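Local structure of protein SMG-7 (Caenorhabditis elegans, 3ZHE) at residues B[49-60]-B[74-85]. The protein pairs with SMG5 through a 14-3-3-like domain in a heterodimer required for efficient nonsense-mediated mRNA decay, and may bind nucleic acid. Sequence-based numbering, arbitrary orientation.
Sequences FWNKLKSMMDEI and VQNLAIGFLTDL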
loop_
_atom_site.group_PDB
_atom_site.type_symbol
_atom_site.label_atom_id
_atom_site.label_comp_id
_atom_site.label_asym_id
_atom_site.label_seq_id
_atom_site.Cartn_x
_atom_site.Cartn_y
_atom_site.Cartn_z
ATOM N N PHE B 49 20.580 -5.919 -4.771
ATOM C CA PHE B 49 19.526 -6.902 -4.552
ATOM C C PHE B 49 18.936 -7.335 -5.886
ATOM O O PHE B 49 18.928 -8.528 -6.227
ATOM C CB PHE B 49 18.431 -6.284 -3.680
ATOM C CG PHE B 49 17.434 -7.275 -3.149
ATOM C CD1 PHE B 49 16.315 -7.622 -3.889
ATOM C CD2 PHE B 49 17.604 -7.844 -1.896
ATOM C CE1 PHE B 49 15.392 -8.530 -3.397
ATOM C CE2 PHE B 49 16.686 -8.750 -1.398
ATOM C CZ PHE B 49 15.579 -9.093 -2.149
ATOM N N TRP B 50 18.448 -6.357 -6.643
ATOM C CA TRP B 50 17.873 -6.638 -7.950
ATOM C C TRP B 50 18.897 -7.255 -8.900
ATOM O O TRP B 50 18.537 -8.002 -9.801
ATOM C CB TRP B 50 17.280 -5.374 -8.575
ATOM C CG TRP B 50 16.845 -5.594 -9.991
ATOM C CD1 TRP B 50 17.467 -5.148 -11.120
ATOM C CD2 TRP B 50 15.710 -6.351 -10.431
ATOM N NE1 TRP B 50 16.779 -5.565 -12.235
ATOM C CE2 TRP B 50 15.697 -6.306 -11.839
ATOM C CE3 TRP B 50 14.699 -7.054 -9.768
ATOM C CZ2 TRP B 50 14.709 -6.939 -12.597
ATOM C CZ3 TRP B 50 13.720 -7.679 -10.521
ATOM C CH2 TRP B 50 13.733 -7.618 -11.920
ATOM N N ASN B 51 20.171 -6.938 -8.702
ATOM C CA ASN B 51 21.219 -7.505 -9.540
ATOM C C ASN B 51 21.402 -8.994 -9.290
ATOM O O ASN B 51 21.520 -9.775 -10.232
ATOM C CB ASN B 51 22.544 -6.761 -9.360
ATOM C CG ASN B 51 22.619 -5.500 -10.197
ATOM O OD1 ASN B 51 21.906 -5.360 -11.191
ATOM N ND2 ASN B 51 23.486 -4.574 -9.802
ATOM N N LYS B 52 21.418 -9.382 -8.018
ATOM C CA LYS B 52 21.492 -10.791 -7.654
ATOM C C LYS B 52 20.257 -11.549 -8.127
ATOM O O LYS B 52 20.356 -12.664 -8.648
ATOM C CB LYS B 52 21.657 -10.948 -6.141
ATOM C CG LYS B 52 23.087 -10.799 -5.662
ATOM C CD LYS B 52 23.948 -11.940 -6.176
ATOM C CE LYS B 52 25.378 -11.830 -5.675
ATOM N NZ LYS B 52 26.238 -12.913 -6.230
ATOM N N LEU B 53 19.092 -10.935 -7.944
ATOM C CA LEU B 53 17.842 -11.572 -8.342
ATOM C C LEU B 53 17.762 -11.771 -9.860
ATOM O O LEU B 53 17.526 -12.883 -10.339
ATOM C CB LEU B 53 16.653 -10.759 -7.831
ATOM C CG LEU B 53 15.259 -11.360 -7.988
ATOM C CD1 LEU B 53 14.437 -11.101 -6.738
ATOM C CD2 LEU B 53 14.575 -10.765 -9.201
ATOM N N LYS B 54 17.957 -10.686 -10.606
ATOM C CA LYS B 54 17.973 -10.721 -12.069
ATOM C C LYS B 54 19.018 -11.707 -12.567
ATOM O O LYS B 54 18.799 -12.415 -13.554
ATOM C CB LYS B 54 18.260 -9.326 -12.635
ATOM C CG LYS B 54 18.440 -9.265 -14.149
ATOM C CD LYS B 54 17.133 -9.511 -14.881
ATOM C CE LYS B 54 17.300 -9.324 -16.381
ATOM N NZ LYS B 54 16.036 -9.601 -17.116
ATOM N N SER B 55 20.159 -11.735 -11.884
ATOM C CA SER B 55 21.187 -12.732 -12.152
ATOM C C SER B 55 20.585 -14.124 -12.091
ATOM O O SER B 55 20.585 -14.841 -13.087
ATOM C CB SER B 55 22.333 -12.624 -11.147
ATOM O OG SER B 55 23.099 -13.817 -11.118
ATOM N N MET B 56 20.062 -14.486 -10.921
ATOM C CA MET B 56 19.424 -15.784 -10.713
ATOM C C MET B 56 18.456 -16.136 -11.832
ATOM O O MET B 56 18.582 -17.189 -12.466
ATOM C CB MET B 56 18.673 -15.803 -9.385
ATOM C CG MET B 56 19.506 -16.242 -8.205
ATOM S SD MET B 56 18.566 -16.235 -6.669
ATOM C CE MET B 56 17.108 -17.142 -7.174
ATOM N N MET B 57 17.498 -15.244 -12.069
ATOM C CA MET B 57 16.506 -15.436 -13.123
ATOM C C MET B 57 17.150 -15.737 -14.475
ATOM O O MET B 57 16.744 -16.669 -15.171
ATOM C CB MET B 57 15.603 -14.207 -13.233
ATOM C CG MET B 57 14.828 -13.903 -11.963
ATOM S SD MET B 57 13.616 -12.592 -12.199
ATOM C CE MET B 57 12.621 -13.283 -13.518
ATOM N N ASP B 58 18.168 -14.958 -14.828
ATOM C CA ASP B 58 18.844 -15.128 -16.113
ATOM C C ASP B 58 19.589 -16.455 -16.229
ATOM O O ASP B 58 19.382 -17.200 -17.187
ATOM C CB ASP B 58 19.796 -13.961 -16.387
ATOM C CG ASP B 58 19.063 -12.654 -16.610
ATOM O OD1 ASP B 58 17.847 -12.702 -16.889
ATOM O OD2 ASP B 58 19.695 -11.581 -16.511
ATOM N N GLU B 59 20.456 -16.742 -15.262
ATOM C CA GLU B 59 21.252 -17.966 -15.277
ATOM C C GLU B 59 20.358 -19.203 -15.309
ATOM O O GLU B 59 20.611 -20.148 -16.060
ATOM C CB GLU B 59 22.178 -18.029 -14.057
ATOM C CG GLU B 59 22.876 -16.723 -13.700
ATOM C CD GLU B 59 23.812 -16.223 -14.780
ATOM O OE1 GLU B 59 24.324 -17.052 -15.563
ATOM O OE2 GLU B 59 24.036 -14.996 -14.842
ATOM N N ILE B 60 19.311 -19.189 -14.491
ATOM C CA ILE B 60 18.394 -20.323 -14.425
ATOM C C ILE B 60 17.561 -20.446 -15.703
ATOM O O ILE B 60 17.260 -21.555 -16.150
ATOM C CB ILE B 60 17.486 -20.245 -13.176
ATOM C CG1 ILE B 60 18.334 -20.319 -11.905
ATOM C CG2 ILE B 60 16.475 -21.373 -13.168
ATOM C CD1 ILE B 60 17.527 -20.310 -10.621
ATOM N N VAL B 74 11.079 -19.640 -10.887
ATOM C CA VAL B 74 12.065 -18.641 -10.480
ATOM C C VAL B 74 11.464 -17.226 -10.449
ATOM O O VAL B 74 11.859 -16.392 -9.628
ATOM C CB VAL B 74 13.350 -18.697 -11.352
ATOM C CG1 VAL B 74 13.126 -18.037 -12.707
ATOM C CG2 VAL B 74 14.521 -18.053 -10.624
ATOM N N GLN B 75 10.489 -16.976 -11.322
ATOM C CA GLN B 75 9.797 -15.688 -11.360
ATOM C C GLN B 75 9.010 -15.441 -10.079
ATOM O O GLN B 75 9.136 -14.385 -9.454
ATOM C CB GLN B 75 8.857 -15.608 -12.566
ATOM C CG GLN B 75 9.545 -15.344 -13.898
ATOM C CD GLN B 75 8.584 -15.429 -15.071
ATOM O OE1 GLN B 75 7.478 -15.955 -14.945
ATOM N NE2 GLN B 75 9.003 -14.907 -16.218
ATOM N N ASN B 76 8.191 -16.414 -9.694
ATOM C CA ASN B 76 7.422 -16.308 -8.461
ATOM C C ASN B 76 8.330 -16.214 -7.235
ATOM O O ASN B 76 8.023 -15.490 -6.279
ATOM C CB ASN B 76 6.437 -17.473 -8.331
ATOM C CG ASN B 76 5.352 -17.440 -9.391
ATOM O OD1 ASN B 76 4.969 -16.374 -9.872
ATOM N ND2 ASN B 76 4.851 -18.614 -9.761
ATOM N N LEU B 77 9.451 -16.933 -7.271
ATOM C CA LEU B 77 10.453 -16.806 -6.215
ATOM C C LEU B 77 10.931 -15.358 -6.113
ATOM O O LEU B 77 11.012 -14.788 -5.019
ATOM C CB LEU B 77 11.641 -17.731 -6.479
ATOM C CG LEU B 77 12.827 -17.592 -5.520
ATOM C CD1 LEU B 77 12.395 -17.857 -4.088
ATOM C CD2 LEU B 77 13.954 -18.529 -5.920
ATOM N N ALA B 78 11.234 -14.772 -7.268
ATOM C CA ALA B 78 11.641 -13.373 -7.349
ATOM C C ALA B 78 10.603 -12.437 -6.728
ATOM O O ALA B 78 10.936 -11.593 -5.885
ATOM C CB ALA B 78 11.899 -12.990 -8.796
ATOM N N ILE B 79 9.349 -12.593 -7.154
ATOM C CA ILE B 79 8.241 -11.798 -6.628
ATOM C C ILE B 79 8.192 -11.877 -5.106
ATOM O O ILE B 79 8.064 -10.854 -4.422
ATOM C CB ILE B 79 6.887 -12.267 -7.203
ATOM C CG1 ILE B 79 6.813 -11.986 -8.706
ATOM C CG2 ILE B 79 5.733 -11.591 -6.478
ATOM C CD1 ILE B 79 5.525 -12.462 -9.350
ATOM N N GLY B 80 8.310 -13.096 -4.586
ATOM C CA GLY B 80 8.347 -13.312 -3.152
ATOM C C GLY B 80 9.461 -12.536 -2.476
ATOM O O GLY B 80 9.219 -11.794 -1.518
ATOM N N PHE B 81 10.682 -12.695 -2.981
ATOM C CA PHE B 81 11.835 -12.005 -2.408
ATOM C C PHE B 81 11.666 -10.483 -2.379
ATOM O O PHE B 81 11.898 -9.846 -1.349
ATOM C CB PHE B 81 13.124 -12.382 -3.147
ATOM C CG PHE B 81 13.917 -13.467 -2.473
ATOM C CD1 PHE B 81 14.631 -13.204 -1.316
ATOM C CD2 PHE B 81 13.962 -14.744 -3.006
ATOM C CE1 PHE B 81 15.365 -14.200 -0.697
ATOM C CE2 PHE B 81 14.696 -15.743 -2.392
ATOM C CZ PHE B 81 15.397 -15.470 -1.236
ATOM N N LEU B 82 11.254 -9.905 -3.503
ATOM C CA LEU B 82 11.113 -8.453 -3.590
ATOM C C LEU B 82 10.004 -7.922 -2.682
ATOM O O LEU B 82 10.197 -6.931 -1.963
ATOM C CB LEU B 82 10.869 -8.023 -5.037
ATOM C CG LEU B 82 11.098 -6.546 -5.357
ATOM C CD1 LEU B 82 12.481 -6.114 -4.902
ATOM C CD2 LEU B 82 10.929 -6.299 -6.846
ATOM N N THR B 83 8.845 -8.578 -2.717
ATOM C CA THR B 83 7.731 -8.198 -1.854
ATOM C C THR B 83 8.158 -8.223 -0.390
ATOM O O THR B 83 7.915 -7.271 0.363
ATOM C CB THR B 83 6.521 -9.131 -2.055
ATOM O OG1 THR B 83 5.949 -8.899 -3.346
ATOM C CG2 THR B 83 5.464 -8.881 -0.993
ATOM N N ASP B 84 8.815 -9.311 -0.001
ATOM C CA ASP B 84 9.297 -9.448 1.367
ATOM C C ASP B 84 10.341 -8.395 1.718
ATOM O O ASP B 84 10.434 -7.976 2.868
ATOM C CB ASP B 84 9.832 -10.859 1.624
ATOM C CG ASP B 84 8.722 -11.871 1.806
ATOM O OD1 ASP B 84 7.563 -11.446 2.000
ATOM O OD2 ASP B 84 9.007 -13.087 1.767
ATOM N N LEU B 85 11.118 -7.965 0.728
ATOM C CA LEU B 85 12.066 -6.873 0.931
ATOM C C LEU B 85 11.327 -5.590 1.289
ATOM O O LEU B 85 11.633 -4.943 2.298
ATOM C CB LEU B 85 12.919 -6.650 -0.319
ATOM C CG LEU B 85 13.831 -5.419 -0.292
ATOM C CD1 LEU B 85 14.876 -5.528 0.812
ATOM C CD2 LEU B 85 14.497 -5.211 -1.645
#
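One face of the F49 ring receives the CD2 methyl of L85, a CH-pi contact in which L85 CD2 lies 3.7 Å from the centroid of the F49 ring and 9° off its normal. L82 CD1 and the backbone of F81 approach the same ring obliquely, while the edge of the F81 ring meets L77 CG of its own helix. With CG anti to the backbone N (chi1 -168°), the F49 ring is carried on over L85. Were the ring cut back to an alanine, the L85 methyl would probably lose its aromatic platform and a gap open beside L82.

The pair illustrates how two helices can join through largely apolar packing: segments 49-60 and 74-85 run antiparallel (172°), their axes 10.0 Å apart at closest approach, with no hydrogen bond between them. A78 supplies the small residue at the middle: L53 CD2 comes to 3.5 Å from A78 CB, and M57 SD also rests on that methyl. Both methionines are bent at chi3, with M57 CE meeting Q75 CG at 3.7 Å and M56 CE meeting L77 CD2. Toward the far end, I60 CD1 packs on V74 CG2 at 3.8 Å.

Successive helices 45-63 and 68-92 thus form a hairpin with a buried interface in the 14-3-3-like domain. Helix 22-35 packs against F49 and F81, helix 122-142 against M57 and L82, and D84 accepts a hydrogen bond from Q125 of the SMG5 chain, whose T87 packs on F81.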